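Long-range contacts in Thiol:disulfide interchange protein DsbC (Haemophilus influenzae, PDB 1T3B), which probably transfers disulfide bonds to periplasmic proteins and rearranges wrongly paired ones, working as a homodimer of thioredoxin-family subunits: residues M78-P82 with P145-N150; E86-V92 with G115-L121; F93-C98 with Y120-R125; C98-L104 with G181-I185. All blocks are in the same frame, centred on the assembly; numbering follows the deposited sequence.

Overall arrangement
Contacts 2, 3 and 4 are buried in the thioredoxin-like domain, while contact 1 is only partly buried and packs a helix against the edge strand 79-81. Contacts 2 and 3 follow the same two parallel strands, 88-94 and 116-122: the first is held mainly by backbone hydrogen bonds, the second passes from strand pairing to a salt bridge where the strands end. Contact 4 shares Cys98 with contact 3, their centres about 7 Å apart, and sets the redox-active disulfide on a cis-proline loop by apolar and sulfur contacts. Contact 1 joins contacts 2 and 3 through Tyr120, which touches both Tyr81 and Leu149, and adds one side-chain hydrogen bond to aliphatic packing.

Contact 1 of 4, residues M78-P82 with P145-N150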
# COMPACT_ATOMS: atom_id res chain seq x y z
N MET A 78 -27.64 -14.54 -6.09
CA MET A 78 -27.69 -14.83 -4.67
C MET A 78 -28.85 -15.75 -4.38
O MET A 78 -29.88 -15.68 -5.03
CB MET A 78 -27.85 -13.52 -3.90
CG MET A 78 -26.63 -12.64 -3.97
SD MET A 78 -26.92 -10.97 -3.38
CE MET A 78 -25.74 -10.11 -4.35
N ILE A 79 -28.66 -16.64 -3.40
CA ILE A 79 -29.70 -17.56 -3.01
C ILE A 79 -30.37 -16.94 -1.78
O ILE A 79 -29.92 -17.13 -0.67
CB ILE A 79 -29.11 -18.93 -2.69
CG1 ILE A 79 -28.34 -19.44 -3.92
CG2 ILE A 79 -30.23 -19.89 -2.31
CD1 ILE A 79 -27.97 -20.91 -3.90
N VAL A 80 -31.45 -16.20 -2.02
CA VAL A 80 -32.16 -15.47 -0.97
C VAL A 80 -33.17 -16.23 -0.11
O VAL A 80 -33.87 -17.11 -0.57
CB VAL A 80 -32.89 -14.25 -1.57
CG1 VAL A 80 -33.27 -13.27 -0.49
CG2 VAL A 80 -32.03 -13.60 -2.62
N TYR A 81 -33.23 -15.82 1.15
CA TYR A 81 -34.13 -16.37 2.15
C TYR A 81 -34.75 -15.16 2.85
O TYR A 81 -34.42 -14.88 4.00
CB TYR A 81 -33.35 -17.21 3.17
CG TYR A 81 -32.82 -18.51 2.64
CD1 TYR A 81 -33.56 -19.68 2.73
CD2 TYR A 81 -31.57 -18.58 2.04
CE1 TYR A 81 -33.08 -20.87 2.23
CE2 TYR A 81 -31.08 -19.77 1.54
CZ TYR A 81 -31.84 -20.91 1.64
OH TYR A 81 -31.37 -22.11 1.15
N PRO A 82 -35.66 -14.43 2.18
CA PRO A 82 -36.34 -13.23 2.70
C PRO A 82 -37.00 -13.44 4.05
O PRO A 82 -37.25 -14.57 4.46
CB PRO A 82 -37.37 -12.91 1.62
CG PRO A 82 -36.82 -13.59 0.39
CD PRO A 82 -36.31 -14.87 0.94
N PRO A 145 -32.27 -22.69 -6.87
CA PRO A 145 -31.15 -22.71 -5.93
C PRO A 145 -31.48 -22.95 -4.46
O PRO A 145 -30.69 -23.57 -3.74
CB PRO A 145 -30.49 -21.35 -6.16
CG PRO A 145 -30.70 -21.16 -7.62
CD PRO A 145 -32.15 -21.55 -7.79
N VAL A 146 -32.63 -22.46 -4.01
CA VAL A 146 -33.03 -22.66 -2.62
C VAL A 146 -33.21 -24.14 -2.33
O VAL A 146 -32.80 -24.63 -1.28
CB VAL A 146 -34.33 -21.91 -2.32
CG1 VAL A 146 -34.84 -22.27 -0.95
CG2 VAL A 146 -34.09 -20.43 -2.40
N PHE A 147 -33.83 -24.86 -3.25
CA PHE A 147 -34.05 -26.28 -3.07
C PHE A 147 -32.72 -26.98 -3.15
O PHE A 147 -32.39 -27.81 -2.32
CB PHE A 147 -34.98 -26.83 -4.15
CG PHE A 147 -35.34 -28.28 -3.97
CD1 PHE A 147 -36.47 -28.63 -3.23
CD2 PHE A 147 -34.56 -29.28 -4.53
CE1 PHE A 147 -36.80 -29.97 -3.05
CE2 PHE A 147 -34.87 -30.62 -4.36
CZ PHE A 147 -36.00 -30.97 -3.62
N ALA A 148 -31.95 -26.63 -4.18
CA ALA A 148 -30.64 -27.23 -4.38
C ALA A 148 -29.75 -27.06 -3.17
O ALA A 148 -29.12 -28.02 -2.73
CB ALA A 148 -29.98 -26.61 -5.59
N LEU A 149 -29.73 -25.84 -2.63
CA LEU A 149 -28.93 -25.52 -1.46
C LEU A 149 -29.50 -26.15 -0.21
O LEU A 149 -28.75 -26.71 0.59
CB LEU A 149 -28.82 -24.00 -1.26
CG LEU A 149 -28.03 -23.54 -0.02
CD1 LEU A 149 -26.58 -23.99 -0.21
CD2 LEU A 149 -28.11 -22.02 0.19
N ASN A 150 -30.81 -26.03 -0.02
CA ASN A 150 -31.41 -26.62 1.17
C ASN A 150 -31.03 -28.09 1.25
O ASN A 150 -30.70 -28.59 2.33
CB ASN A 150 -32.93 -26.46 1.16
CG ASN A 150 -33.38 -25.04 1.51
OD1 ASN A 150 -32.66 -24.29 2.17
ND2 ASN A 150 -34.57 -24.68 1.08
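The hydroxyl of Tyr81 meets the side-chain amide of Asn150 across this contact, with Tyr81 OH donating to Asn150 OD1 over 2.7 Å. The donor stands well above the amide plane, 52° out of it, and ring and amide planes are turned 50° apart. Beside this bond Leu149 CD2 sits at the ring's edge, in its plane, 3.4 Å from Tyr81 OH, while Val146 CG1 approaches Tyr81 CE1 at 3.9 Å. Two residues earlier in the strand, Ile79 divides its branches: CD1 presses on Pro145 CB at 3.4 Å, and CG2, set anti to the backbone N, is placed between Val146 CG2 and Leu149 CD2.

Strand 79-81 runs across the start of helix 145-153 almost at a right angle (88°); Ile79 and Tyr81 share Val146 and Leu149, with Pro145 added on the Ile79 side and Asn150 on the Tyr81 side. Behind them, backbone bonds from Ile79 to Tyr120 and from Tyr81 to Val118 fasten the strand to the sheet, Trp140 touches Ile79, and His105 NE2 forms a second hydrogen bond with Tyr81 OH. The tyrosine thus ties the edge strand to two helices, its hydroxyl held by both bonds beside the aliphatic Leu149 and Val146.

Contact 2 of 4, residues E86-V92 with G115-L121; sequences EKHVVTV and GITVRYL
Around the Arg119 guanidinium, Val89 CG1 lies over one face and Thr91 OG1 at the edge, in its plane; the Tyr120 ring has Val118 CG1 over one face and Val92 O at its edge, and the His88 ring meets Ile116 CG1 edge-on. These groups decorate two adjacent parallel strands of the central sheet of the thioredoxin fold, joined by a beta-alpha-beta crossover through helices 99-105 and 108-113.

Arg119 grips Thr91 side-on: NH2 and NE both donate to Thr91 OG1, at 3.1 and 3.3 Å. A bend at chi3 (-54°) turns the guanidinium along the sheet to reach it, and NH2 has a further partner in Asn72. The same face carries Val89, Thr117 and Leu121, whose CD1 lies 3.4 Å from Thr91 CG2; Leu71 of helix 63-72 covers this end.

The other face, formed by His88, Val90, Val92, Ile116, Val118 and Tyr120, is largely apolar. Val90 CG2 touches Ile116 CG2, Val92 CG2 touches Val118 CG1, and Leu206 and Leu108 pack over it from two helices.

Backbone bonds alternate between the strands; Thr117 N to His88 O is almost straight (178°), whereas Val90 N to Thr117 O is weak. Where the pair begins, Thr117 OG1 donates to Glu86 OE1. Gly115, its positive phi closing a Schellman motif at the end of helix 108-113, offers one carbonyl to two donors: Gly115 O accepts from Lys87 N at 2.6 Å and from His88 N at 2.7 Å.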
# COMPACT_ATOMS: atom_id res chain seq x y z
N GLU A 86 -38.38 -7.58 6.31
CA GLU A 86 -37.03 -7.20 6.65
C GLU A 86 -36.79 -5.84 7.27
O GLU A 86 -37.44 -4.85 6.93
CB GLU A 86 -36.16 -7.31 5.40
CG GLU A 86 -36.68 -6.48 4.24
CD GLU A 86 -35.82 -6.60 3.01
OE1 GLU A 86 -35.64 -7.73 2.50
OE2 GLU A 86 -35.33 -5.55 2.53
N LYS A 87 -35.81 -5.85 8.17
CA LYS A 87 -35.32 -4.68 8.87
C LYS A 87 -33.83 -4.66 8.51
O LYS A 87 -33.14 -3.65 8.68
CB LYS A 87 -35.52 -4.83 10.37
CG LYS A 87 -36.99 -4.82 10.75
CD LYS A 87 -37.25 -5.36 12.15
CE LYS A 87 -38.74 -5.68 12.30
NZ LYS A 87 -39.22 -6.57 11.20
N HIS A 88 -33.35 -5.79 8.00
CA HIS A 88 -31.95 -5.95 7.60
C HIS A 88 -31.81 -6.86 6.37
O HIS A 88 -32.64 -7.73 6.13
CB HIS A 88 -31.15 -6.53 8.76
CG HIS A 88 -31.27 -5.74 10.02
ND1 HIS A 88 -30.92 -4.40 10.10
CD2 HIS A 88 -31.72 -6.09 11.25
CE1 HIS A 88 -31.16 -3.97 11.33
NE2 HIS A 88 -31.64 -4.97 12.04
N VAL A 89 -30.74 -6.64 5.60
CA VAL A 89 -30.49 -7.42 4.39
C VAL A 89 -28.99 -7.69 4.28
O VAL A 89 -28.26 -6.93 3.65
CB VAL A 89 -30.92 -6.63 3.13
CG1 VAL A 89 -30.66 -7.43 1.87
CG2 VAL A 89 -32.38 -6.27 3.23
N VAL A 90 -28.54 -8.78 4.89
CA VAL A 90 -27.12 -9.11 4.85
C VAL A 90 -26.74 -10.21 3.86
O VAL A 90 -27.45 -11.20 3.72
CB VAL A 90 -26.64 -9.51 6.25
CG1 VAL A 90 -27.08 -8.45 7.24
CG2 VAL A 90 -27.19 -10.88 6.63
N THR A 91 -25.62 -10.02 3.17
CA THR A 91 -25.10 -11.00 2.21
C THR A 91 -24.02 -11.83 2.91
O THR A 91 -23.07 -11.29 3.47
CB THR A 91 -24.47 -10.32 1.00
OG1 THR A 91 -25.41 -9.42 0.41
CG2 THR A 91 -24.09 -11.36 -0.03
N VAL A 92 -24.16 -13.15 2.84
CA VAL A 92 -23.24 -14.06 3.49
C VAL A 92 -22.45 -14.89 2.50
O VAL A 92 -23.03 -15.43 1.57
CB VAL A 92 -24.02 -15.04 4.39
CG1 VAL A 92 -23.11 -16.06 5.00
CG2 VAL A 92 -24.75 -14.27 5.43
N GLY A 115 -36.10 -10.20 11.39
CA GLY A 115 -36.19 -9.21 10.33
C GLY A 115 -34.93 -9.09 9.50
O GLY A 115 -34.62 -8.02 8.98
N ILE A 116 -34.18 -10.19 9.37
CA ILE A 116 -32.95 -10.17 8.59
C ILE A 116 -33.02 -11.12 7.40
O ILE A 116 -33.14 -12.32 7.57
CB ILE A 116 -31.72 -10.55 9.45
CG1 ILE A 116 -31.68 -9.71 10.73
CG2 ILE A 116 -30.44 -10.32 8.66
CD1 ILE A 116 -30.48 -9.98 11.61
N THR A 117 -32.93 -10.55 6.21
CA THR A 117 -32.95 -11.31 4.97
C THR A 117 -31.54 -11.82 4.67
O THR A 117 -30.62 -11.02 4.48
CB THR A 117 -33.39 -10.42 3.79
OG1 THR A 117 -34.80 -10.21 3.86
CG2 THR A 117 -33.02 -11.04 2.47
N VAL A 118 -31.37 -13.14 4.60
CA VAL A 118 -30.06 -13.71 4.33
C VAL A 118 -29.89 -13.99 2.83
O VAL A 118 -30.71 -14.66 2.22
CB VAL A 118 -29.85 -15.01 5.13
CG1 VAL A 118 -28.49 -15.60 4.84
CG2 VAL A 118 -29.99 -14.72 6.62
N ARG A 119 -28.83 -13.45 2.24
CA ARG A 119 -28.57 -13.63 0.82
C ARG A 119 -27.21 -14.30 0.63
O ARG A 119 -26.18 -13.74 0.98
CB ARG A 119 -28.58 -12.27 0.12
CG ARG A 119 -29.61 -11.30 0.67
CD ARG A 119 -29.82 -10.10 -0.24
NE ARG A 119 -28.56 -9.43 -0.55
CZ ARG A 119 -28.45 -8.35 -1.31
NH1 ARG A 119 -29.53 -7.79 -1.84
NH2 ARG A 119 -27.25 -7.82 -1.53
N TYR A 120 -27.20 -15.51 0.08
CA TYR A 120 -25.95 -16.22 -0.10
C TYR A 120 -25.23 -16.03 -1.41
O TYR A 120 -25.83 -16.01 -2.49
CB TYR A 120 -26.13 -17.74 0.07
CG TYR A 120 -26.55 -18.23 1.43
CD1 TYR A 120 -25.77 -18.02 2.56
CD2 TYR A 120 -27.73 -18.95 1.58
CE1 TYR A 120 -26.15 -18.53 3.81
CE2 TYR A 120 -28.11 -19.45 2.81
CZ TYR A 120 -27.33 -19.24 3.91
OH TYR A 120 -27.77 -19.74 5.10
N LEU A 121 -23.92 -15.92 -1.28
CA LEU A 121 -22.98 -15.80 -2.37
C LEU A 121 -22.09 -17.00 -2.09
O LEU A 121 -21.99 -17.42 -0.94
CB LEU A 121 -22.18 -14.51 -2.26
CG LEU A 121 -22.89 -13.29 -2.83
CD1 LEU A 121 -22.08 -12.06 -2.62
CD2 LEU A 121 -23.11 -13.51 -4.31

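Contact 3 of 4, residues F93-C98 with Y120-R125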
# COMPACT_ATOMS: atom_id res chain seq x y z
N PHE A 93 -21.13 -14.96 2.69
CA PHE A 93 -20.30 -15.78 1.81
C PHE A 93 -20.24 -17.12 2.50
O PHE A 93 -19.82 -17.25 3.64
CB PHE A 93 -18.90 -15.19 1.63
CG PHE A 93 -18.87 -14.01 0.71
CD1 PHE A 93 -19.18 -12.74 1.18
CD2 PHE A 93 -18.56 -14.17 -0.63
CE1 PHE A 93 -19.17 -11.64 0.31
CE2 PHE A 93 -18.55 -13.09 -1.50
CZ PHE A 93 -18.86 -11.82 -1.03
N MET A 94 -20.68 -18.15 1.80
CA MET A 94 -20.77 -19.44 2.42
C MET A 94 -20.14 -20.58 1.64
O MET A 94 -19.95 -20.48 0.43
CB MET A 94 -22.25 -19.68 2.69
CG MET A 94 -22.61 -21.04 3.15
SD MET A 94 -24.01 -21.59 2.18
CE MET A 94 -23.19 -22.23 0.77
N ASP A 95 -19.79 -21.64 2.36
CA ASP A 95 -19.20 -22.83 1.76
C ASP A 95 -20.02 -24.01 2.26
O ASP A 95 -20.48 -24.02 3.40
CB ASP A 95 -17.74 -22.97 2.20
CG ASP A 95 -16.99 -24.03 1.41
OD1 ASP A 95 -17.49 -25.18 1.35
OD2 ASP A 95 -15.92 -23.71 0.84
N ILE A 96 -20.20 -25.02 1.42
CA ILE A 96 -21.04 -26.16 1.79
C ILE A 96 -20.39 -27.18 2.70
O ILE A 96 -21.06 -28.04 3.27
CB ILE A 96 -21.57 -26.87 0.53
CG1 ILE A 96 -20.41 -27.23 -0.39
CG2 ILE A 96 -22.54 -25.97 -0.19
CD1 ILE A 96 -20.82 -27.95 -1.62
N THR A 97 -19.08 -27.07 2.85
CA THR A 97 -18.36 -28.01 3.69
C THR A 97 -17.90 -27.30 4.96
O THR A 97 -16.87 -27.65 5.52
CB THR A 97 -17.12 -28.53 2.95
OG1 THR A 97 -16.29 -27.42 2.57
CG2 THR A 97 -17.54 -29.33 1.72
N CYS A 98 -18.67 -26.31 5.42
CA CYS A 98 -18.29 -25.55 6.60
C CYS A 98 -19.33 -25.63 7.72
O CYS A 98 -20.46 -25.16 7.57
CB CYS A 98 -17.99 -24.10 6.17
SG CYS A 98 -18.55 -22.75 7.25
N TYR A 120 -27.20 -15.51 0.08
CA TYR A 120 -25.95 -16.22 -0.10
C TYR A 120 -25.23 -16.03 -1.41
O TYR A 120 -25.83 -16.01 -2.49
CB TYR A 120 -26.13 -17.74 0.07
CG TYR A 120 -26.55 -18.23 1.43
CD1 TYR A 120 -25.77 -18.02 2.56
CD2 TYR A 120 -27.73 -18.95 1.58
CE1 TYR A 120 -26.15 -18.53 3.81
CE2 TYR A 120 -28.11 -19.45 2.81
CZ TYR A 120 -27.33 -19.24 3.91
OH TYR A 120 -27.77 -19.74 5.10
N LEU A 121 -23.92 -15.92 -1.28
CA LEU A 121 -22.98 -15.80 -2.37
C LEU A 121 -22.09 -17.00 -2.09
O LEU A 121 -21.99 -17.42 -0.94
CB LEU A 121 -22.18 -14.51 -2.26
CG LEU A 121 -22.89 -13.29 -2.83
CD1 LEU A 121 -22.08 -12.06 -2.62
CD2 LEU A 121 -23.11 -13.51 -4.31
N ALA A 122 -21.46 -17.55 -3.10
CA ALA A 122 -20.62 -18.71 -2.88
C ALA A 122 -19.18 -18.32 -2.58
O ALA A 122 -18.66 -17.32 -3.07
CB ALA A 122 -20.66 -19.64 -4.08
N PHE A 123 -18.54 -19.14 -1.77
CA PHE A 123 -17.16 -18.91 -1.46
C PHE A 123 -16.44 -20.22 -1.27
O PHE A 123 -16.18 -20.63 -0.14
CB PHE A 123 -17.01 -18.06 -0.20
CG PHE A 123 -15.62 -17.52 -0.01
CD1 PHE A 123 -15.20 -16.38 -0.69
CD2 PHE A 123 -14.71 -18.19 0.80
CE1 PHE A 123 -13.90 -15.93 -0.58
CE2 PHE A 123 -13.39 -17.75 0.91
CZ PHE A 123 -12.99 -16.61 0.22
N PRO A 124 -16.14 -20.93 -2.37
CA PRO A 124 -15.43 -22.21 -2.24
C PRO A 124 -13.97 -21.99 -1.84
O PRO A 124 -13.11 -21.62 -2.65
CB PRO A 124 -15.60 -22.85 -3.62
CG PRO A 124 -15.85 -21.70 -4.53
CD PRO A 124 -16.72 -20.79 -3.71
N ARG A 125 -13.70 -22.22 -0.56
CA ARG A 125 -12.38 -22.04 0.05
C ARG A 125 -11.24 -22.82 -0.59
O ARG A 125 -10.23 -22.23 -0.96
CB ARG A 125 -12.47 -22.35 1.54
CG ARG A 125 -13.37 -21.39 2.31
CD ARG A 125 -13.60 -21.84 3.73
NE ARG A 125 -14.16 -23.19 3.80
CZ ARG A 125 -14.53 -23.78 4.93
NH1 ARG A 125 -14.40 -23.15 6.08
NH2 ARG A 125 -15.02 -25.02 4.91
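Phe93 packs beside Leu121 where the two parallel strands of the thioredoxin fold run out toward the redox-active CxxC motif. Leu121 CB lies over one face of the Phe93 ring, a CH-pi contact with CB 4.2 Å from the ring centroid, and Leu121 CD1 reaches Phe93 CZ. Nearer the backbone, Phe93 CB meets Phe123 CB.

Met94 continues the strand pairing, its N donating to Leu121 O and its O accepting from Phe123 N at 2.9 Å. Its side chain bends at chi2 and chi3 (-133° and 84°), which brings SD over one face of the Tyr120 ring. This Met-aromatic contact puts Met94 SD 4.1 Å from the Tyr120 centroid, and Trp140 and Leu149 also touch the methionine.

Asp95, buried, begins the turn that leads to the active-site helix and spends its two carboxylate oxygens in different directions. OD1 takes both Thr97 N and Thr97 OG1, the former closing an Asx turn within the type I turn from Asp95 to Cys98. OD2 faces the other segment and accepts from Arg125 N, 3.0 Å away and nearly in line with the C-O bond; Arg125 NE adds a salt bridge to Asp95 OD2 whose hydrogen bond is weak, at 3.5 Å. Both oxygens of the buried carboxylate therefore have donors.

At the end of the segment Cys98, the N-cap residue and one half of the disulfide with Cys101, places its methylene over one face of the Arg125 guanidinium, with Cys98 CB 3.4 Å from Arg125 NH2.

Contact 4 of 4, residues C98-L104 with G181-I185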
# COMPACT_ATOMS: atom_id res chain seq x y z
N CYS A 98 -18.67 -26.31 5.42
CA CYS A 98 -18.29 -25.55 6.60
C CYS A 98 -19.33 -25.63 7.72
O CYS A 98 -20.46 -25.16 7.57
CB CYS A 98 -17.99 -24.10 6.17
SG CYS A 98 -18.55 -22.75 7.25
N HIS A 99 -18.94 -26.24 8.83
CA HIS A 99 -19.81 -26.42 10.00
C HIS A 99 -20.63 -25.22 10.44
O HIS A 99 -21.82 -25.34 10.73
CB HIS A 99 -19.00 -26.93 11.19
CG HIS A 99 -19.80 -27.06 12.46
ND1 HIS A 99 -19.54 -26.30 13.58
CD2 HIS A 99 -20.85 -27.85 12.78
CE1 HIS A 99 -20.39 -26.63 14.54
NE2 HIS A 99 -21.20 -27.56 14.08
N TYR A 100 -19.99 -24.06 10.50
CA TYR A 100 -20.66 -22.85 10.93
C TYR A 100 -21.55 -22.25 9.86
O TYR A 100 -22.54 -21.58 10.16
CB TYR A 100 -19.64 -21.82 11.44
CG TYR A 100 -19.18 -22.08 12.86
CD1 TYR A 100 -20.03 -21.88 13.94
CD2 TYR A 100 -17.90 -22.58 13.13
CE1 TYR A 100 -19.63 -22.15 15.24
CE2 TYR A 100 -17.49 -22.86 14.43
CZ TYR A 100 -18.36 -22.65 15.48
OH TYR A 100 -17.97 -22.93 16.76
N CYS A 101 -21.20 -22.46 8.60
CA CYS A 101 -22.04 -21.97 7.52
C CYS A 101 -23.28 -22.83 7.67
O CYS A 101 -24.41 -22.37 7.56
CB CYS A 101 -21.40 -22.23 6.16
SG CYS A 101 -19.71 -21.58 6.01
N HIS A 102 -23.05 -24.11 7.94
CA HIS A 102 -24.15 -25.02 8.10
C HIS A 102 -25.06 -24.55 9.22
O HIS A 102 -26.26 -24.35 9.02
CB HIS A 102 -23.65 -26.42 8.42
CG HIS A 102 -24.73 -27.37 8.80
ND1 HIS A 102 -25.63 -27.87 7.88
CD2 HIS A 102 -25.11 -27.87 10.00
CE1 HIS A 102 -26.52 -28.64 8.50
NE2 HIS A 102 -26.22 -28.65 9.79
N LEU A 103 -24.48 -24.36 10.40
CA LEU A 103 -25.20 -23.92 11.59
C LEU A 103 -25.99 -22.65 11.30
O LEU A 103 -27.16 -22.55 11.63
CB LEU A 103 -24.22 -23.67 12.74
CG LEU A 103 -24.82 -23.36 14.11
CD1 LEU A 103 -25.62 -24.57 14.57
CD2 LEU A 103 -23.73 -23.02 15.11
N LEU A 104 -25.33 -21.67 10.70
CA LEU A 104 -25.99 -20.42 10.35
C LEU A 104 -27.23 -20.72 9.51
O LEU A 104 -28.29 -20.13 9.69
CB LEU A 104 -25.00 -19.52 9.59
CG LEU A 104 -25.34 -18.52 8.47
CD1 LEU A 104 -26.68 -17.85 8.66
CD2 LEU A 104 -24.24 -17.48 8.46
N GLY A 181 -12.44 -16.67 5.41
CA GLY A 181 -13.03 -17.88 5.96
C GLY A 181 -14.53 -17.75 5.86
O GLY A 181 -15.03 -16.71 5.41
N THR A 182 -15.25 -18.78 6.27
CA THR A 182 -16.71 -18.74 6.19
C THR A 182 -17.37 -19.30 7.43
O THR A 182 -16.83 -20.16 8.11
CB THR A 182 -17.21 -19.50 4.94
OG1 THR A 182 -16.65 -20.82 4.92
CG2 THR A 182 -16.78 -18.78 3.66
N PRO A 183 -18.57 -18.81 7.75
CA PRO A 183 -19.30 -17.78 6.99
C PRO A 183 -18.74 -16.39 7.22
O PRO A 183 -17.99 -16.15 8.16
CB PRO A 183 -20.71 -17.92 7.53
CG PRO A 183 -20.48 -18.26 8.94
CD PRO A 183 -19.40 -19.30 8.86
N SER A 184 -19.11 -15.47 6.34
CA SER A 184 -18.67 -14.09 6.45
C SER A 184 -19.85 -13.24 6.00
O SER A 184 -20.23 -13.30 4.84
CB SER A 184 -17.44 -13.82 5.58
OG SER A 184 -16.32 -14.56 6.03
N ILE A 185 -20.41 -12.47 6.92
CA ILE A 185 -21.56 -11.60 6.69
C ILE A 185 -21.17 -10.19 6.24
O ILE A 185 -20.48 -9.48 6.96
CB ILE A 185 -22.40 -11.43 7.96
CG1 ILE A 185 -22.92 -12.78 8.47
CG2 ILE A 185 -23.51 -10.48 7.70
CD1 ILE A 185 -22.02 -13.49 9.44
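Cys98 and Cys101 face Thr182 and Pro183 in the active-site arrangement of the thioredoxin fold: a CxxC disulfide at the start of a helix, set against a loop with a cis-proline. The peptide bond before Pro183 is cis, and the redox-active disulfide, its SG atoms 2.1 Å apart, lies alongside it.

Sulfur contacts come first. Cys98 SG sits 3.2 Å from Thr182 O, and Cys101 SG lies 3.3 Å from Thr182 OG1. The threonine hydroxyl lies between the backbone N and carbonyl carbon (chi1 53°), a rotation that brings it close to both sulfurs, since Cys98 SG is 3.6 Å from Thr182 OG1.

Apolar packing centres on the proline ring. Pro183 CD meets Tyr100 CB at 3.6 Å and also approaches Cys101 SG, whereas Leu104 CD2, one turn along the helix, meets the rim of the ring at Pro183 CB. Val92 of the neighbouring strand touches both Leu104 and Pro183, joining helix and loop to the sheet.

Hydrogen bonds order each segment separately. His102 N to Cys98 O belongs to the first turn of the helix, and in the loop Ser184 OG donates to Gly181 O over 2.6 Å, bridging the residues that flank Thr182 and the cis-proline.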